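Local coordinates for putative uncharacterized protein (Chaetomium thermophilum, PDB 5T8V), which probably loads cohesin onto chromatin, the chain being the C-terminal HEAT-repeat portion of the cohesin loader Scc2, at residues A[932-936]-A[937-941]; A[429-432]-A[433-437]. One frame throughout, in Å; residues are numbered along the deposited sequence.

Contact 1 (A[932-936]-A[937-941]); sequences ISTLL and GTYEP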
ATOM      1  N   ILE A 932      38.413 -42.998  17.662  1.00 47.85           N
ATOM      2  CA  ILE A 932      38.584 -43.913  18.789  1.00 47.66           C
ATOM      3  C   ILE A 932      40.014 -44.432  18.839  1.00 48.05           C
ATOM      4  O   ILE A 932      40.637 -44.489  19.906  1.00 48.75           O
ATOM      5  CB  ILE A 932      37.580 -45.077  18.696  1.00 47.48           C
ATOM      6  CG1 ILE A 932      36.133 -44.572  18.761  1.00 47.75           C
ATOM      7  CG2 ILE A 932      37.847 -46.105  19.799  1.00 48.68           C
ATOM      8  CD1 ILE A 932      35.674 -44.142  20.135  1.00 49.43           C
ATOM      9  N   SER A 933      40.555 -44.823  17.683  1.00 45.63           N
ATOM     10  CA  SER A 933      41.895 -45.397  17.657  1.00 47.64           C
ATOM     11  C   SER A 933      42.958 -44.370  18.024  1.00 49.90           C
ATOM     12  O   SER A 933      43.978 -44.728  18.625  1.00 51.34           O
ATOM     13  CB  SER A 933      42.177 -45.992  16.279  1.00 47.01           C
ATOM     14  OG  SER A 933      41.294 -47.066  16.006  1.00 45.74           O
ATOM     15  N   THR A 934      42.748 -43.097  17.683  1.00 51.95           N
ATOM     16  CA  THR A 934      43.721 -42.074  18.058  1.00 54.51           C
ATOM     17  C   THR A 934      43.657 -41.777  19.550  1.00 56.19           C
ATOM     18  O   THR A 934      44.697 -41.617  20.199  1.00 58.23           O
ATOM     19  CB  THR A 934      43.499 -40.795  17.251  1.00 54.79           C
ATOM     20  OG1 THR A 934      42.169 -40.308  17.466  1.00 53.38           O
ATOM     21  CG2 THR A 934      43.720 -41.051  15.765  1.00 54.11           C
ATOM     22  N   LEU A 935      42.451 -41.697  20.116  1.00 47.30           N
ATOM     23  CA  LEU A 935      42.339 -41.520  21.561  1.00 48.55           C
ATOM     24  C   LEU A 935      42.979 -42.689  22.298  1.00 50.01           C
ATOM     25  O   LEU A 935      43.778 -42.495  23.221  1.00 51.84           O
ATOM     26  CB  LEU A 935      40.874 -41.357  21.967  1.00 47.64           C
ATOM     27  CG  LEU A 935      40.285 -39.967  21.719  1.00 47.00           C
ATOM     28  CD1 LEU A 935      39.346 -39.988  20.534  1.00 45.28           C
ATOM     29  CD2 LEU A 935      39.573 -39.451  22.958  1.00 47.71           C
ATOM     30  N   LEU A 936      42.634 -43.914  21.908  1.00 53.10           N
ATOM     31  CA  LEU A 936      43.370 -45.077  22.374  1.00 54.15           C
ATOM     32  C   LEU A 936      44.768 -45.084  21.758  1.00 56.97           C
ATOM     33  O   LEU A 936      45.102 -44.278  20.886  1.00 57.88           O
ATOM     34  CB  LEU A 936      42.630 -46.367  22.016  1.00 52.38           C
ATOM     35  CG  LEU A 936      41.248 -46.593  22.635  1.00 51.53           C
ATOM     36  CD1 LEU A 936      40.638 -47.887  22.108  1.00 50.86           C
ATOM     37  CD2 LEU A 936      41.320 -46.621  24.154  1.00 53.05           C
ATOM     38  N   GLY A 937      45.595 -46.015  22.222  1.00 73.53           N
ATOM     39  CA  GLY A 937      46.939 -46.136  21.703  1.00 77.45           C
ATOM     40  C   GLY A 937      47.080 -47.192  20.628  1.00 78.52           C
ATOM     41  O   GLY A 937      48.132 -47.300  19.991  1.00 80.02           O
ATOM     42  N   THR A 938      46.029 -47.973  20.411  1.00 67.43           N
ATOM     43  CA  THR A 938      46.090 -49.123  19.524  1.00 65.56           C
ATOM     44  C   THR A 938      45.521 -48.793  18.149  1.00 61.51           C
ATOM     45  O   THR A 938      44.588 -47.997  18.012  1.00 59.43           O
ATOM     46  CB  THR A 938      45.323 -50.307  20.118  1.00 66.52           C
ATOM     47  OG1 THR A 938      43.942 -49.959  20.274  1.00 65.05           O
ATOM     48  CG2 THR A 938      45.899 -50.698  21.470  1.00 69.34           C
ATOM     49  N   TYR A 939      46.107 -49.416  17.126  1.00 60.31           N
ATOM     50  CA  TYR A 939      45.606 -49.328  15.761  1.00 57.72           C
ATOM     51  C   TYR A 939      45.566 -50.683  15.069  1.00 56.46           C
ATOM     52  O   TYR A 939      45.170 -50.752  13.899  1.00 54.94           O
ATOM     53  CB  TYR A 939      46.469 -48.366  14.928  1.00 58.67           C
ATOM     54  CG  TYR A 939      46.630 -46.991  15.538  1.00 59.71           C
ATOM     55  CD1 TYR A 939      47.631 -46.736  16.468  1.00 62.37           C
ATOM     56  CD2 TYR A 939      45.787 -45.947  15.180  1.00 58.53           C
ATOM     57  CE1 TYR A 939      47.785 -45.480  17.028  1.00 63.62           C
ATOM     58  CE2 TYR A 939      45.933 -44.687  15.734  1.00 59.88           C
ATOM     59  CZ  TYR A 939      46.934 -44.459  16.657  1.00 62.56           C
ATOM     60  OH  TYR A 939      47.086 -43.209  17.212  1.00 63.95           O
ATOM     61  N   GLU A 940      45.958 -51.757  15.752  1.00 57.61           N
ATOM     62  CA  GLU A 940      45.979 -53.073  15.121  1.00 57.64           C
ATOM     63  C   GLU A 940      44.611 -53.536  14.634  1.00 54.94           C
ATOM     64  O   GLU A 940      44.564 -54.205  13.588  1.00 53.73           O
ATOM     65  CB  GLU A 940      46.580 -54.097  16.094  1.00 60.89           C
ATOM     66  CG  GLU A 940      46.734 -55.501  15.509  1.00 63.05           C
ATOM     67  CD  GLU A 940      45.476 -56.348  15.639  1.00 63.18           C
ATOM     68  OE1 GLU A 940      44.689 -56.115  16.582  1.00 63.08           O
ATOM     69  OE2 GLU A 940      45.274 -57.248  14.794  1.00 63.05           O
ATOM     70  N   PRO A 941      43.491 -53.266  15.315  1.00 53.80           N
ATOM     71  CA  PRO A 941      42.202 -53.712  14.751  1.00 53.24           C
ATOM     72  C   PRO A 941      41.903 -53.109  13.389  1.00 52.28           C
ATOM     73  O   PRO A 941      41.452 -53.823  12.481  1.00 52.56           O
ATOM     74  CB  PRO A 941      41.178 -53.280  15.814  1.00 52.52           C
ATOM     75  CG  PRO A 941      41.904 -52.355  16.727  1.00 53.14           C
ATOM     76  CD  PRO A 941      43.330 -52.752  16.686  1.00 54.36           C
TER
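The ring of Y939 folds back over the last turn of the preceding helix and lays one face on the carbonyl oxygen of S933, illustrating how a short interhelical connection can be closed without a hydrogen bond between its two halves. The ring packs on S933, whose O lies 3.5 Å from Y939 CE2, while S933 CB rests 3.8 Å from Y939 CD2, nearer the root of the ring. Y939 carries its CG beside its own backbone N (chi1 -54°), which swings the ring back toward S933 and T934. Its OH reaches the helix backbone 3.7 Å from T934 CA. The side chain of T934 meets the ring more loosely, its CG2 staying 4.3 Å from Y939 OH, and the solvent side is formed by G937 and T938, both exposed. Polar ends are held from beyond the turn. R907 donates through NH1 to S933 OG and through NH2 to T938 OG1, so one guanidinium holds a hydroxyl from each of the two segments. S933 OG also bonds to L929 O within its own helix. With L936 already outside helical geometry and Y939 at the N-cap position, the segment joins helix 919-935 to helix 940-960 in this helical-repeat protein; L935, L936 and P941 pack on helix 900-910, and Y939 meets the ring of H992 and, in a nearby loop, L989.

Contact 2 (A[429-432]-A[433-437]); sequences RLLM and LMMVG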
ATOM      1  N   ARG A 429     -22.469  14.021  -1.636  1.00 14.83           N
ATOM      2  CA  ARG A 429     -22.901  13.082  -2.667  1.00 14.88           C
ATOM      3  C   ARG A 429     -22.481  13.565  -4.048  1.00 15.82           C
ATOM      4  O   ARG A 429     -21.868  12.820  -4.821  1.00 16.23           O
ATOM      5  CB  ARG A 429     -24.417  12.895  -2.608  1.00 15.17           C
ATOM      6  CG  ARG A 429     -24.960  11.860  -3.587  1.00 17.15           C
ATOM      7  CD  ARG A 429     -26.362  12.218  -4.053  1.00 17.10           C
ATOM      8  NE  ARG A 429     -27.294  12.368  -2.939  1.00 17.50           N
ATOM      9  CZ  ARG A 429     -28.534  12.827  -3.060  1.00 16.80           C
ATOM     10  NH1 ARG A 429     -29.002  13.191  -4.245  1.00 15.82           N
ATOM     11  NH2 ARG A 429     -29.309  12.928  -1.989  1.00 16.74           N
ATOM     12  N   LEU A 430     -22.810  14.815  -4.380  1.00 11.43           N
ATOM     13  CA  LEU A 430     -22.447  15.333  -5.695  1.00 12.19           C
ATOM     14  C   LEU A 430     -20.935  15.419  -5.851  1.00 13.77           C
ATOM     15  O   LEU A 430     -20.392  15.107  -6.920  1.00 15.10           O
ATOM     16  CB  LEU A 430     -23.097  16.696  -5.916  1.00 11.89           C
ATOM     17  CG  LEU A 430     -24.624  16.701  -5.830  1.00 11.50           C
ATOM     18  CD1 LEU A 430     -25.152  18.104  -6.026  1.00 13.27           C
ATOM     19  CD2 LEU A 430     -25.239  15.760  -6.847  1.00 11.36           C
ATOM     20  N   LEU A 431     -20.233  15.831  -4.795  1.00 23.18           N
ATOM     21  CA  LEU A 431     -18.777  15.854  -4.852  1.00 25.29           C
ATOM     22  C   LEU A 431     -18.226  14.463  -5.141  1.00 26.35           C
ATOM     23  O   LEU A 431     -17.334  14.299  -5.982  1.00 30.32           O
ATOM     24  CB  LEU A 431     -18.218  16.403  -3.540  1.00 26.76           C
ATOM     25  CG  LEU A 431     -16.850  17.084  -3.607  1.00 31.41           C
ATOM     26  CD1 LEU A 431     -16.640  17.964  -2.390  1.00 32.72           C
ATOM     27  CD2 LEU A 431     -15.740  16.064  -3.702  1.00 33.84           C
ATOM     28  N   MET A 432     -18.765  13.445  -4.469  1.00 16.22           N
ATOM     29  CA  MET A 432     -18.298  12.080  -4.675  1.00 16.12           C
ATOM     30  C   MET A 432     -18.556  11.622  -6.104  1.00 16.78           C
ATOM     31  O   MET A 432     -17.659  11.091  -6.769  1.00 18.07           O
ATOM     32  CB  MET A 432     -18.974  11.147  -3.668  1.00 15.16           C
ATOM     33  CG  MET A 432     -18.659   9.675  -3.868  1.00 17.51           C
ATOM     34  SD  MET A 432     -19.769   8.873  -5.041  1.00 19.29           S
ATOM     35  CE  MET A 432     -21.300   8.861  -4.111  1.00 18.23           C
ATOM     36  N   LEU A 433     -19.784  11.809  -6.594  1.00 13.57           N
ATOM     37  CA  LEU A 433     -20.082  11.455  -7.979  1.00 14.47           C
ATOM     38  C   LEU A 433     -19.103  12.125  -8.932  1.00 15.60           C
ATOM     39  O   LEU A 433     -18.635  11.508  -9.898  1.00 16.81           O
ATOM     40  CB  LEU A 433     -21.516  11.849  -8.328  1.00 13.99           C
ATOM     41  CG  LEU A 433     -22.626  11.149  -7.540  1.00 14.89           C
ATOM     42  CD1 LEU A 433     -23.983  11.736  -7.902  1.00 14.62           C
ATOM     43  CD2 LEU A 433     -22.608   9.643  -7.781  1.00 13.77           C
ATOM     44  N   MET A 434     -18.768  13.388  -8.666  1.00 21.37           N
ATOM     45  CA  MET A 434     -17.863  14.109  -9.549  1.00 23.89           C
ATOM     46  C   MET A 434     -16.456  13.526  -9.501  1.00 25.68           C
ATOM     47  O   MET A 434     -15.795  13.404 -10.540  1.00 27.61           O
ATOM     48  CB  MET A 434     -17.848  15.587  -9.174  1.00 24.71           C
ATOM     49  CG  MET A 434     -17.046  16.452 -10.128  1.00 27.60           C
ATOM     50  SD  MET A 434     -17.429  18.198  -9.952  1.00 28.85           S
ATOM     51  CE  MET A 434     -19.107  18.240 -10.586  1.00 28.53           C
ATOM     52  N   MET A 435     -15.976  13.160  -8.310  1.00 24.48           N
ATOM     53  CA  MET A 435     -14.626  12.613  -8.208  1.00 25.70           C
ATOM     54  C   MET A 435     -14.540  11.232  -8.846  1.00 25.56           C
ATOM     55  O   MET A 435     -13.585  10.939  -9.575  1.00 27.32           O
ATOM     56  CB  MET A 435     -14.186  12.561  -6.746  1.00 25.09           C
ATOM     57  CG  MET A 435     -14.109  13.926  -6.090  1.00 25.63           C
ATOM     58  SD  MET A 435     -13.075  15.088  -7.003  1.00 29.03           S
ATOM     59  CE  MET A 435     -13.845  16.642  -6.561  1.00 28.51           C
ATOM     60  N   VAL A 436     -15.522  10.368  -8.584  1.00 18.12           N
ATOM     61  CA  VAL A 436     -15.569   9.082  -9.275  1.00 19.03           C
ATOM     62  C   VAL A 436     -15.535   9.306 -10.781  1.00 20.36           C
ATOM     63  O   VAL A 436     -14.785   8.648 -11.513  1.00 21.91           O
ATOM     64  CB  VAL A 436     -16.817   8.286  -8.851  1.00 18.06           C
ATOM     65  CG1 VAL A 436     -16.954   7.012  -9.680  1.00 19.24           C
ATOM     66  CG2 VAL A 436     -16.745   7.942  -7.374  1.00 17.06           C
ATOM     67  N   GLY A 437     -16.345  10.252 -11.262  1.00 19.92           N
ATOM     68  CA  GLY A 437     -16.330  10.566 -12.681  1.00 21.30           C
ATOM     69  C   GLY A 437     -14.948  10.948 -13.175  1.00 22.79           C
ATOM     70  O   GLY A 437     -14.498  10.478 -14.222  1.00 24.49           O
TER
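R429 O accepts the backbone N-H of L433 at 2.9 Å in an almost straight bond (176°). The same i to i+4 link recurs from L430 O to M434 N, from L431 O to M435 N and from M432 O to V436 N, which is again nearly straight. Over this regular backbone the side chains meet in two clusters. L431 CD2 touches M435 CE at 3.5 Å, the two side chains crossing obliquely. M432 sends its CG anti to the backbone N (chi1 175°), then bends at chi2 and chi3, bringing SD to 3.9 Å from V436 CG2 and CE to 4.0 Å from L433 CD2. An alanine in place of M432 would take away SD and CE, and is likely to leave L433 and V436 without the thioether that bridges them and M459 of helix 446-474 short of a packing partner. R429 NE forms a salt bridge with E425, one turn earlier in the same helix, while its side chain lies against Q605 and F606. This is a largely apolar alpha-helix with L431, M432 and M435 buried, packed among helices 357-391, 402-414 and 446-474, consistent with a HEAT-repeat solenoid.

Overall arrangement
Read from the N terminus, the chain enters contact 2 first, within helix 423-440, and completes it long before contact 1 begins. The two therefore stand in series, neither nested nor crossed. Contact 2 closes no loop: it lies inside a single helix, part of a group with helices 357-391, 402-414 and 446-474. Contact 1 closes only the short connection between helices 919-935 and 940-960, at the surface and far from the middle of the chain. The centres of contact 1 and contact 2 are about 90 Å apart, and the nearest atoms of contact 1 and contact 2 about 79 Å. Both are local, as fits a solenoid, whose repeats join mainly to their neighbours in sequence; the helices packed around each contact supply the rest.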